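PDB 4WAD: glycosyl transferase, group 1 family protein from Staphylococcus aureus, which belongs to the glycosyltransferases of the GT-B fold and holds uridine-diphosphate-N-acetylglucosamine in the cleft between its two Rossmann-like domains. Local coordinates for residues V255-N260 and I429-S434; I227-G232 and Y250-V255; V348-N353 and L378-F383. One frame throughout, in Å; residues are numbered along the deposited sequence.

The three interactions show how contacts within and between the two Rossmann-like domains of a GT-B fold relate to its cleft. Interaction 2 (227-232 with 250-255) pairs two strands of one Rossmann-like sheet and ends at uridine-diphosphate-N-acetylglucosamine. Val255, where it finishes, also opens interaction 1 (255-260 with 429-434), in which the chain beyond the strand meets a loop of the other domain; the two centres lie about 17 Å apart, and both touch the ligand. Interaction 3 (348-353 with 378-383) is nested in sequence within the loop closed by interaction 1, yet its nearest atoms remain about 18 Å from it and about 25 Å from interaction 2, and it does not touch the nucleotide sugar.

Interaction 1 of 3, residues V255-N260 and I429-S434; sequences VNHHEN and IKYGPS. With UD1 (uridine-diphosphate-N-acetylglucosamine), chain B.
Asn256 and Tyr431 mark the closest approach of two irregular loops, their CA atoms 7.2 Å apart, and with such a gap between main chains the meeting is left to side chains. Tyr431 provides the centrepiece. Its CB points at 255-260, and the phenol ring passes across the side chain of Asn256 at about a right angle. The Asn256 amide, swung across by a CG anti to the backbone N (chi1 -166°), brings CG to 3.6 Å from Tyr431 CE2, with amide and ring planes 53° apart. One end of that amide turns back on its own loop, where OD1 accepts a weak bond of 2.9 Å from His258 N in the pattern of an Asx turn. The other end, ND2, lies 3.6 Å from Lys430 CB. Lys430 directs CG away from its own backbone N and over the centre of the adjoining Tyr431 ring, 3.5 Å above the plane; the bend at its second torsion then takes the amine away.

At the far end of the phenol, Tyr431 OH reaches the in-plane edge of the His257 ring, 3.3 Å from CE1, while His258 CE1 stands 3.8 Å from the same hydroxyl. The imidazoles are held through their NE2 atoms by Gln298, and Tyr431 OH also makes a weak hydrogen bond to Asp294 of helix 289-296. On the ligand side, Val255 CG1 comes to 3.2 Å from O4' of the bound sugar nucleotide.

Loop 255-260 follows strand 248-252 of the parallel sheet, whereas 429-434 follows strand 425-428 within the glycosyl transferases group 1 family region. A tyrosine inserted among polar side chains thus joins the two Rossmann-like domains, with Val255 of the facing loop next to the sugar, an example of the interdomain contact that borders the ligand cleft of a GT-B fold.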
loop_
_atom_site.group_PDB
_atom_site.type_symbol
_atom_site.label_atom_id
_atom_site.label_comp_id
_atom_site.label_asym_id
_atom_site.label_seq_id
_atom_site.Cartn_x
_atom_site.Cartn_y
_atom_site.Cartn_z
ATOM N N VAL A 255 32.536 4.196 27.039
ATOM C CA VAL A 255 33.292 3.956 25.813
ATOM C C VAL A 255 34.180 5.125 25.398
ATOM O O VAL A 255 34.191 6.177 26.041
ATOM C CB VAL A 255 32.342 3.633 24.645
ATOM C CG1 VAL A 255 31.485 2.425 24.985
ATOM C CG2 VAL A 255 31.463 4.835 24.334
ATOM N N ASN A 256 34.931 4.927 24.318
ATOM C CA ASN A 256 35.713 5.997 23.717
ATOM C C ASN A 256 34.774 7.007 23.074
ATOM O O ASN A 256 33.887 6.634 22.303
ATOM C CB ASN A 256 36.691 5.436 22.678
ATOM C CG ASN A 256 37.758 6.441 22.260
ATOM O OD1 ASN A 256 37.553 7.655 22.316
ATOM N ND2 ASN A 256 38.906 5.931 21.829
ATOM N N HIS A 257 34.968 8.283 23.392
ATOM C CA HIS A 257 34.145 9.343 22.824
ATOM C C HIS A 257 34.654 9.765 21.450
ATOM O O HIS A 257 34.383 10.873 20.994
ATOM C CB HIS A 257 34.100 10.555 23.759
ATOM C CG HIS A 257 35.405 11.283 23.875
ATOM N ND1 HIS A 257 36.588 10.647 24.177
ATOM C CD2 HIS A 257 35.706 12.595 23.736
ATOM C CE1 HIS A 257 37.566 11.536 24.215
ATOM N NE2 HIS A 257 37.058 12.725 23.951
ATOM N N HIS A 258 35.398 8.881 20.797
ATOM C CA HIS A 258 35.886 9.141 19.449
ATOM C C HIS A 258 35.137 8.279 18.445
ATOM O O HIS A 258 34.927 7.087 18.683
ATOM C CB HIS A 258 37.390 8.877 19.359
ATOM C CG HIS A 258 38.227 9.914 20.039
ATOM N ND1 HIS A 258 39.299 9.595 20.844
ATOM C CD2 HIS A 258 38.158 11.266 20.025
ATOM C CE1 HIS A 258 39.849 10.703 21.302
ATOM N NE2 HIS A 258 39.177 11.733 20.818
ATOM N N GLU A 259 34.728 8.884 17.333
ATOM C CA GLU A 259 34.020 8.164 16.280
ATOM C C GLU A 259 34.848 6.990 15.784
ATOM O O GLU A 259 36.056 7.120 15.580
ATOM C CB GLU A 259 33.685 9.092 15.108
ATOM C CG GLU A 259 32.202 9.383 14.923
ATOM C CD GLU A 259 31.327 8.149 15.040
ATOM O OE1 GLU A 259 31.702 7.087 14.499
ATOM O OE2 GLU A 259 30.257 8.246 15.677
ATOM N N ASN A 260 34.201 5.843 15.600
ATOM C CA ASN A 260 34.901 4.646 15.157
ATOM C C ASN A 260 35.400 4.781 13.719
ATOM O O ASN A 260 34.628 5.102 12.815
ATOM C CB ASN A 260 33.996 3.417 15.287
ATOM C CG ASN A 260 33.527 3.184 16.711
ATOM O OD1 ASN A 260 34.060 3.766 17.655
ATOM N ND2 ASN A 260 32.526 2.324 16.871
ATOM N N ILE A 429 46.220 0.825 23.044
ATOM C CA ILE A 429 45.097 1.449 22.357
ATOM C C ILE A 429 44.798 2.794 23.040
ATOM O O ILE A 429 45.504 3.183 23.971
ATOM C CB ILE A 429 43.863 0.498 22.399
ATOM C CG1 ILE A 429 44.226 -0.873 21.829
ATOM C CG2 ILE A 429 42.713 0.998 21.555
ATOM C CD1 ILE A 429 43.526 -2.021 22.519
ATOM N N LYS A 430 43.785 3.514 22.563
ATOM C CA LYS A 430 43.221 4.640 23.291
ATOM C C LYS A 430 42.298 4.121 24.394
ATOM O O LYS A 430 41.280 3.490 24.107
ATOM C CB LYS A 430 42.450 5.566 22.349
ATOM C CG LYS A 430 42.291 6.986 22.861
ATOM C CD LYS A 430 43.648 7.655 22.991
ATOM C CE LYS A 430 43.509 9.113 23.374
ATOM N NZ LYS A 430 44.830 9.800 23.422
ATOM N N TYR A 431 42.682 4.375 25.644
ATOM C CA TYR A 431 41.900 4.010 26.830
ATOM C C TYR A 431 41.743 2.500 26.977
ATOM O O TYR A 431 40.909 1.888 26.305
ATOM C CB TYR A 431 40.510 4.658 26.796
ATOM C CG TYR A 431 40.490 6.090 26.317
ATOM C CD1 TYR A 431 41.516 6.969 26.634
ATOM C CD2 TYR A 431 39.443 6.561 25.537
ATOM C CE1 TYR A 431 41.500 8.270 26.185
ATOM C CE2 TYR A 431 39.415 7.861 25.089
ATOM C CZ TYR A 431 40.445 8.714 25.419
ATOM O OH TYR A 431 40.420 10.012 24.972
ATOM N N GLY A 432 42.531 1.897 27.862
ATOM C CA GLY A 432 42.409 0.472 28.098
ATOM C C GLY A 432 43.550 -0.205 28.831
ATOM O O GLY A 432 43.843 0.125 29.982
ATOM N N PRO A 433 44.194 -1.172 28.159
ATOM C CA PRO A 433 45.191 -2.084 28.726
ATOM C C PRO A 433 46.626 -1.574 28.676
ATOM O O PRO A 433 47.538 -2.368 28.457
ATOM C CB PRO A 433 45.045 -3.345 27.854
ATOM C CG PRO A 433 44.068 -2.979 26.733
ATOM C CD PRO A 433 43.920 -1.494 26.752
ATOM N N SER A 434 46.822 -0.277 28.879
ATOM C CA SER A 434 48.168 0.265 29.012
ATOM C C SER A 434 48.574 0.270 30.480
ATOM O O SER A 434 49.680 0.687 30.824
ATOM C CB SER A 434 48.250 1.680 28.436
ATOM O OG SER A 434 47.553 2.604 29.249
HETATM C "C1'" UD1 B . 33.048 -2.692 26.907
HETATM C "C2'" UD1 B . 33.454 -1.521 27.813
HETATM C "C3'" UD1 B . 33.463 -0.193 27.071
HETATM C "C4'" UD1 B . 34.224 -0.327 25.763
HETATM C "C5'" UD1 B . 33.532 -1.386 24.921
HETATM C "C6'" UD1 B . 34.157 -1.468 23.531
HETATM C "C7'" UD1 B . 33.076 -0.903 30.151
HETATM C "C8'" UD1 B . 32.279 -1.180 31.390
HETATM N "N2'" UD1 B . 32.623 -1.434 29.011
HETATM O "O1'" UD1 B . 31.633 -2.804 26.778
HETATM O "O3'" UD1 B . 34.131 0.749 27.903
HETATM O "O4'" UD1 B . 34.282 0.930 25.078
HETATM O "O5'" UD1 B . 33.665 -2.634 25.605
HETATM O "O6'" UD1 B . 34.040 -2.794 23.002
HETATM O "O7'" UD1 B . 34.091 -0.231 30.198
HETATM N N1 UD1 B . 30.795 -12.189 27.611
HETATM C C2 UD1 B . 30.224 -13.329 28.221
HETATM N N3 UD1 B . 30.193 -14.500 27.573
HETATM C C4 UD1 B . 30.701 -14.612 26.342
HETATM C C5 UD1 B . 31.271 -13.504 25.720
HETATM C C6 UD1 B . 31.310 -12.281 26.379
HETATM O O2 UD1 B . 29.740 -13.248 29.371
HETATM O O4 UD1 B . 30.665 -15.713 25.749
HETATM C C1B UD1 B . 30.829 -10.907 28.321
HETATM C C2B UD1 B . 31.944 -10.879 29.353
HETATM O "O2'" UD1 B . 31.440 -11.212 30.651
HETATM C C3B UD1 B . 32.460 -9.454 29.328
HETATM C C4B UD1 B . 31.988 -8.882 28.003
HETATM O O4B UD1 B . 31.113 -9.843 27.409
HETATM O O3B UD1 B . 31.891 -8.691 30.397
HETATM C C5B UD1 B . 33.173 -8.632 27.086
HETATM O O5B UD1 B . 33.620 -7.288 27.231
HETATM P PA UD1 B . 33.104 -6.166 26.199
HETATM O O1A UD1 B . 34.306 -5.336 25.819
HETATM O O2A UD1 B . 32.310 -6.873 25.128
HETATM O O3A UD1 B . 32.084 -5.275 27.079
HETATM P PB UD1 B . 31.022 -4.250 26.421
HETATM O O1B UD1 B . 31.046 -4.411 24.921
HETATM O O2B UD1 B . 29.715 -4.385 27.162
#

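Interaction 2 of 3, residues I227-G232 and Y250-V255; sequences IMICDG and YGVIHV. With UD1 (uridine-diphosphate-N-acetylglucosamine), chain B.
His254 and Asp231 meet just past the ends of two neighbouring strands, and their mutual orientation is sharply defined. His254 NE2 donates to Asp231 OD1 over 2.7 Å with the carboxylate oxygen almost in the imidazole plane; the bond uses the anti lone pair, the one away from the other oxygen, and the carboxylate and ring planes stand 71° apart. Arg30 of helix 23-36 forms a salt bridge with the same OD1, which therefore serves two donors. A first torsion of -73° carries the His254 ring toward 227-232, and the second turns NE2 to Asp231 and ND1 toward uridine-diphosphate-N-acetylglucosamine, whose acetyl carbon C8' lies near the ring plane.

Further back, the largely apolar side chains of Ile227, Ile229, Tyr250 and Val252 project on one face of the sheet. Ile227 sends its CG2 branch to the edge of the Tyr250 ring, 3.7 Å from CD2. Two residues along, Ile229 CG2 meets Val252 CG2 at 3.9 Å, branch against branch, and Trp492 of helix 486-496 packs on both residues. The Tyr250 hydroxyl is bonded to Gln248, back along its own strand.

This face rests on a parallel ladder in which Ile229 pairs with Tyr250 and Cys230 with Gly251. Tyr250 N donates to Met228 O (2.7 Å), Cys230 N to Tyr250 O (2.9 Å) and Val252 N to Cys230 O (3.0 Å), while Ile229 CA adds a CA-H...O contact of 3.3 Å to Tyr250 O. The two short strand segments run 22° from parallel.

With helix 236-240 between them in sequence, the strands form a beta-alpha-beta unit. Its C-terminal strand ends, where His254 meets the bound nucleotide sugar with Asp231 as its second-shell partner, exemplify how a Rossmann-like sheet presents loops to a ligand cleft.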
loop_
_atom_site.group_PDB
_atom_site.type_symbol
_atom_site.label_atom_id
_atom_site.label_comp_id
_atom_site.label_asym_id
_atom_site.label_seq_id
_atom_site.Cartn_x
_atom_site.Cartn_y
_atom_site.Cartn_z
ATOM N N ILE A 227 20.592 9.928 44.412
ATOM C CA ILE A 227 21.674 10.010 43.438
ATOM C C ILE A 227 21.337 9.226 42.171
ATOM O O ILE A 227 21.109 8.017 42.229
ATOM C CB ILE A 227 22.994 9.478 44.032
ATOM C CG1 ILE A 227 23.356 10.248 45.300
ATOM C CG2 ILE A 227 24.125 9.582 43.018
ATOM C CD1 ILE A 227 24.438 9.590 46.121
ATOM N N MET A 228 21.306 9.911 41.030
ATOM C CA MET A 228 21.028 9.251 39.757
ATOM C C MET A 228 22.309 9.002 38.972
ATOM O O MET A 228 23.111 9.913 38.763
ATOM C CB MET A 228 20.042 10.075 38.921
ATOM C CG MET A 228 18.612 9.991 39.412
ATOM S SD MET A 228 17.435 10.995 38.480
ATOM C CE MET A 228 17.853 12.632 39.074
ATOM N N ILE A 229 22.491 7.755 38.549
ATOM C CA ILE A 229 23.659 7.361 37.771
ATOM C C ILE A 229 23.206 6.742 36.456
ATOM O O ILE A 229 22.532 5.710 36.447
ATOM C CB ILE A 229 24.548 6.364 38.544
ATOM C CG1 ILE A 229 25.180 7.045 39.758
ATOM C CG2 ILE A 229 25.632 5.789 37.640
ATOM C CD1 ILE A 229 26.173 6.177 40.498
ATOM N N CYS A 230 23.570 7.376 35.345
ATOM C CA CYS A 230 23.161 6.893 34.031
ATOM C C CYS A 230 24.326 6.230 33.304
ATOM O O CYS A 230 25.228 6.911 32.813
ATOM C CB CYS A 230 22.593 8.043 33.194
ATOM S SG CYS A 230 21.691 7.516 31.718
ATOM N N ASP A 231 24.303 4.901 33.246
ATOM C CA ASP A 231 25.334 4.146 32.542
ATOM C C ASP A 231 25.096 4.188 31.037
ATOM O O ASP A 231 25.904 4.734 30.286
ATOM C CB ASP A 231 25.373 2.694 33.028
ATOM C CG ASP A 231 25.935 2.562 34.431
ATOM O OD1 ASP A 231 27.170 2.656 34.589
ATOM O OD2 ASP A 231 25.142 2.361 35.374
ATOM N N GLY A 232 23.978 3.611 30.607
ATOM C CA GLY A 232 23.603 3.623 29.206
ATOM C C GLY A 232 23.486 5.030 28.658
ATOM O O GLY A 232 22.895 5.901 29.296
ATOM N N TYR A 250 24.669 11.824 37.720
ATOM C CA TYR A 250 26.015 11.494 37.268
ATOM C C TYR A 250 25.966 10.629 36.013
ATOM O O TYR A 250 25.469 9.502 36.046
ATOM C CB TYR A 250 26.796 10.785 38.384
ATOM C CG TYR A 250 27.066 11.659 39.590
ATOM C CD1 TYR A 250 28.121 12.561 39.595
ATOM C CD2 TYR A 250 26.268 11.581 40.724
ATOM C CE1 TYR A 250 28.372 13.365 40.694
ATOM C CE2 TYR A 250 26.512 12.379 41.826
ATOM C CZ TYR A 250 27.563 13.270 41.806
ATOM O OH TYR A 250 27.807 14.064 42.902
ATOM N N GLY A 251 26.467 11.163 34.903
ATOM C CA GLY A 251 26.536 10.401 33.671
ATOM C C GLY A 251 27.848 9.650 33.567
ATOM O O GLY A 251 28.920 10.251 33.623
ATOM N N VAL A 252 27.766 8.333 33.418
ATOM C CA VAL A 252 28.960 7.507 33.317
ATOM C C VAL A 252 29.174 7.032 31.882
ATOM O O VAL A 252 28.447 6.166 31.389
ATOM C CB VAL A 252 28.880 6.294 34.262
ATOM C CG1 VAL A 252 30.071 5.374 34.051
ATOM C CG2 VAL A 252 28.821 6.758 35.702
ATOM N N ILE A 253 30.166 7.615 31.215
ATOM C CA ILE A 253 30.534 7.200 29.865
ATOM C C ILE A 253 31.442 5.981 29.940
ATOM O O ILE A 253 32.459 5.998 30.631
ATOM C CB ILE A 253 31.242 8.331 29.090
ATOM C CG1 ILE A 253 30.318 9.542 28.960
ATOM C CG2 ILE A 253 31.674 7.854 27.709
ATOM C CD1 ILE A 253 30.936 10.709 28.219
ATOM N N HIS A 254 31.068 4.923 29.231
ATOM C CA HIS A 254 31.804 3.668 29.302
ATOM C C HIS A 254 32.781 3.500 28.143
ATOM O O HIS A 254 33.751 2.755 28.256
ATOM C CB HIS A 254 30.829 2.487 29.339
ATOM C CG HIS A 254 30.117 2.331 30.650
ATOM N ND1 HIS A 254 30.171 1.171 31.391
ATOM C CD2 HIS A 254 29.337 3.188 31.350
ATOM C CE1 HIS A 254 29.458 1.319 32.492
ATOM N NE2 HIS A 254 28.939 2.533 32.492
ATOM N N VAL A 255 32.536 4.196 27.039
ATOM C CA VAL A 255 33.292 3.956 25.813
ATOM C C VAL A 255 34.180 5.125 25.398
ATOM O O VAL A 255 34.191 6.177 26.041
ATOM C CB VAL A 255 32.342 3.633 24.645
ATOM C CG1 VAL A 255 31.485 2.425 24.985
ATOM C CG2 VAL A 255 31.463 4.835 24.334
HETATM C "C1'" UD1 B . 33.048 -2.692 26.907
HETATM C "C2'" UD1 B . 33.454 -1.521 27.813
HETATM C "C3'" UD1 B . 33.463 -0.193 27.071
HETATM C "C4'" UD1 B . 34.224 -0.327 25.763
HETATM C "C5'" UD1 B . 33.532 -1.386 24.921
HETATM C "C6'" UD1 B . 34.157 -1.468 23.531
HETATM C "C7'" UD1 B . 33.076 -0.903 30.151
HETATM C "C8'" UD1 B . 32.279 -1.180 31.390
HETATM N "N2'" UD1 B . 32.623 -1.434 29.011
HETATM O "O1'" UD1 B . 31.633 -2.804 26.778
HETATM O "O3'" UD1 B . 34.131 0.749 27.903
HETATM O "O4'" UD1 B . 34.282 0.930 25.078
HETATM O "O5'" UD1 B . 33.665 -2.634 25.605
HETATM O "O6'" UD1 B . 34.040 -2.794 23.002
HETATM O "O7'" UD1 B . 34.091 -0.231 30.198
HETATM N N1 UD1 B . 30.795 -12.189 27.611
HETATM C C2 UD1 B . 30.224 -13.329 28.221
HETATM N N3 UD1 B . 30.193 -14.500 27.573
HETATM C C4 UD1 B . 30.701 -14.612 26.342
HETATM C C5 UD1 B . 31.271 -13.504 25.720
HETATM C C6 UD1 B . 31.310 -12.281 26.379
HETATM O O2 UD1 B . 29.740 -13.248 29.371
HETATM O O4 UD1 B . 30.665 -15.713 25.749
HETATM C C1B UD1 B . 30.829 -10.907 28.321
HETATM C C2B UD1 B . 31.944 -10.879 29.353
HETATM O "O2'" UD1 B . 31.440 -11.212 30.651
HETATM C C3B UD1 B . 32.460 -9.454 29.328
HETATM C C4B UD1 B . 31.988 -8.882 28.003
HETATM O O4B UD1 B . 31.113 -9.843 27.409
HETATM O O3B UD1 B . 31.891 -8.691 30.397
HETATM C C5B UD1 B . 33.173 -8.632 27.086
HETATM O O5B UD1 B . 33.620 -7.288 27.231
HETATM P PA UD1 B . 33.104 -6.166 26.199
HETATM O O1A UD1 B . 34.306 -5.336 25.819
HETATM O O2A UD1 B . 32.310 -6.873 25.128
HETATM O O3A UD1 B . 32.084 -5.275 27.079
HETATM P PB UD1 B . 31.022 -4.250 26.421
HETATM O O1B UD1 B . 31.046 -4.411 24.921
HETATM O O2B UD1 B . 29.715 -4.385 27.162
#

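Interaction 3 of 3, residues V348-N353 and L378-F383; sequences VVKKDN and LERNVF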
loop_
_atom_site.group_PDB
_atom_site.type_symbol
_atom_site.label_atom_id
_atom_site.label_comp_id
_atom_site.label_asym_id
_atom_site.label_seq_id
_atom_site.Cartn_x
_atom_site.Cartn_y
_atom_site.Cartn_z
ATOM N N VAL A 348 50.661 -17.982 13.278
ATOM C CA VAL A 348 51.151 -18.805 14.381
ATOM C C VAL A 348 51.215 -20.292 14.026
ATOM O O VAL A 348 52.275 -20.916 14.122
ATOM C CB VAL A 348 50.258 -18.625 15.637
ATOM C CG1 VAL A 348 50.417 -19.794 16.602
ATOM C CG2 VAL A 348 50.568 -17.306 16.331
ATOM N N VAL A 349 50.076 -20.841 13.606
ATOM C CA VAL A 349 49.913 -22.279 13.381
ATOM C C VAL A 349 50.926 -22.837 12.380
ATOM O O VAL A 349 51.312 -24.005 12.454
ATOM C CB VAL A 349 48.477 -22.597 12.894
ATOM C CG1 VAL A 349 48.259 -24.096 12.766
ATOM C CG2 VAL A 349 47.456 -22.002 13.849
ATOM N N LYS A 350 51.378 -21.993 11.462
ATOM C CA LYS A 350 52.301 -22.431 10.422
ATOM C C LYS A 350 53.674 -22.742 11.004
ATOM O O LYS A 350 54.462 -23.473 10.405
ATOM C CB LYS A 350 52.406 -21.372 9.323
ATOM C CG LYS A 350 51.062 -21.013 8.704
ATOM C CD LYS A 350 50.203 -22.254 8.527
ATOM C CE LYS A 350 48.790 -21.927 8.086
ATOM N NZ LYS A 350 47.951 -23.159 8.108
ATOM N N LYS A 351 53.948 -22.191 12.183
ATOM C CA LYS A 351 55.190 -22.473 12.889
ATOM C C LYS A 351 54.955 -23.496 13.999
ATOM O O LYS A 351 55.902 -24.018 14.585
ATOM C CB LYS A 351 55.786 -21.186 13.467
ATOM C CG LYS A 351 55.889 -20.042 12.470
ATOM C CD LYS A 351 56.521 -18.811 13.104
ATOM C CE LYS A 351 56.705 -17.702 12.080
ATOM N NZ LYS A 351 57.417 -16.527 12.653
ATOM N N ASP A 352 53.683 -23.774 14.274
ATOM C CA ASP A 352 53.296 -24.693 15.343
ATOM C C ASP A 352 51.844 -25.116 15.113
ATOM O O ASP A 352 50.916 -24.384 15.453
ATOM C CB ASP A 352 53.486 -24.019 16.716
ATOM C CG ASP A 352 52.982 -24.863 17.888
ATOM O OD1 ASP A 352 51.938 -25.542 17.790
ATOM O OD2 ASP A 352 53.658 -24.849 18.938
ATOM N N ASN A 353 51.656 -26.305 14.547
ATOM C CA ASN A 353 50.335 -26.755 14.115
ATOM C C ASN A 353 49.461 -27.190 15.297
ATOM O O ASN A 353 48.250 -27.367 15.157
ATOM C CB ASN A 353 50.495 -27.891 13.088
ATOM C CG ASN A 353 49.195 -28.241 12.368
ATOM O OD1 ASN A 353 48.259 -28.778 12.959
ATOM N ND2 ASN A 353 49.137 -27.924 11.078
ATOM N N LEU A 378 41.381 -23.355 8.522
ATOM C CA LEU A 378 41.861 -23.401 9.891
ATOM C C LEU A 378 40.744 -23.943 10.777
ATOM O O LEU A 378 40.817 -23.864 12.003
ATOM C CB LEU A 378 42.330 -22.018 10.361
ATOM C CG LEU A 378 43.307 -21.257 9.454
ATOM C CD1 LEU A 378 43.854 -20.022 10.156
ATOM C CD2 LEU A 378 44.444 -22.142 8.979
ATOM N N GLU A 379 39.708 -24.487 10.139
ATOM C CA GLU A 379 38.666 -25.226 10.848
ATOM C C GLU A 379 39.336 -26.390 11.563
ATOM O O GLU A 379 38.969 -26.756 12.681
ATOM C CB GLU A 379 37.582 -25.722 9.888
ATOM C CG GLU A 379 36.453 -26.458 10.581
ATOM C CD GLU A 379 35.741 -25.592 11.603
ATOM O OE1 GLU A 379 35.401 -26.110 12.687
ATOM O OE2 GLU A 379 35.513 -24.397 11.318
ATOM N N ARG A 380 40.318 -26.967 10.872
ATOM C CA ARG A 380 41.391 -27.759 11.467
ATOM C C ARG A 380 41.747 -27.357 12.893
ATOM O O ARG A 380 41.908 -28.202 13.776
ATOM C CB ARG A 380 42.646 -27.613 10.606
ATOM C CG ARG A 380 43.898 -28.245 11.187
ATOM C CD ARG A 380 45.113 -27.855 10.360
ATOM N NE ARG A 380 44.794 -26.753 9.454
ATOM C CZ ARG A 380 45.694 -26.026 8.799
ATOM N NH1 ARG A 380 46.990 -26.252 8.967
ATOM N NH2 ARG A 380 45.297 -25.056 7.988
ATOM N N ASN A 381 41.868 -26.049 13.097
ATOM C CA ASN A 381 42.571 -25.512 14.250
ATOM C C ASN A 381 41.795 -24.452 15.037
ATOM O O ASN A 381 41.953 -24.332 16.255
ATOM C CB ASN A 381 43.902 -24.931 13.775
ATOM C CG ASN A 381 44.747 -24.421 14.904
ATOM O OD1 ASN A 381 44.686 -23.244 15.257
ATOM N ND2 ASN A 381 45.546 -25.306 15.489
ATOM N N VAL A 382 40.962 -23.686 14.340
ATOM C CA VAL A 382 40.236 -22.583 14.965
ATOM C C VAL A 382 38.753 -22.952 15.071
ATOM O O VAL A 382 38.176 -23.486 14.123
ATOM C CB VAL A 382 40.411 -21.269 14.156
ATOM C CG1 VAL A 382 39.115 -20.463 14.096
ATOM C CG2 VAL A 382 41.582 -20.446 14.680
ATOM N N PHE A 383 38.140 -22.682 16.221
ATOM C CA PHE A 383 36.748 -23.069 16.439
ATOM C C PHE A 383 35.886 -21.932 16.985
ATOM O O PHE A 383 36.242 -21.294 17.975
ATOM C CB PHE A 383 36.674 -24.264 17.394
ATOM C CG PHE A 383 37.345 -25.505 16.875
ATOM C CD1 PHE A 383 38.699 -25.718 17.084
ATOM C CD2 PHE A 383 36.617 -26.462 16.186
ATOM C CE1 PHE A 383 39.318 -26.861 16.608
ATOM C CE2 PHE A 383 37.228 -27.607 15.707
ATOM C CZ PHE A 383 38.581 -27.807 15.919
#
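Asn353 and Asn381 bring the main chains closest, with CA atoms 7.9 Å apart, where the turn leaving helix 339-349 faces the turn leading into strand 382-384. Val349 and Asn381 span the gap from opposite directions. Extended away from its backbone N (chi1 -177°), the Asn381 amide reaches the valine methyls, so that OD1 lies 3.3 Å from Val349 CG2 and CG lies 3.8 Å from that same methyl. This buried centre also receives Asn381 ND2 at 4.0 Å from Val349 CG1.

Toward solvent the contact becomes polar. Lys350 NZ stands near the plane of the Arg380 guanidinium, 3.3 Å from NH2, so that two like-charged ends lie near each other; both residues also touch a crystal neighbour, and their exact placement is uncertain. The same amine lies 3.8 Å from Leu378 CD2. Asn353 ND2 comes to the guanidinium edge in its plane, 3.4 Å from Arg380 NH1, two donors as modelled, and the two flat groups are turned 41° apart. Arg380 NH2 has a proper acceptor in the carbonyl O of Asn377.

Strand 382-384 borders 356-360 in the parallel sheet, and helix 339-349 directly precedes 356-360. The contact therefore packs a helix exit against a strand entry at the edge strand, 382-384, of the parallel sheet of a Rossmann-like domain, where helix and strand alternate along the chain.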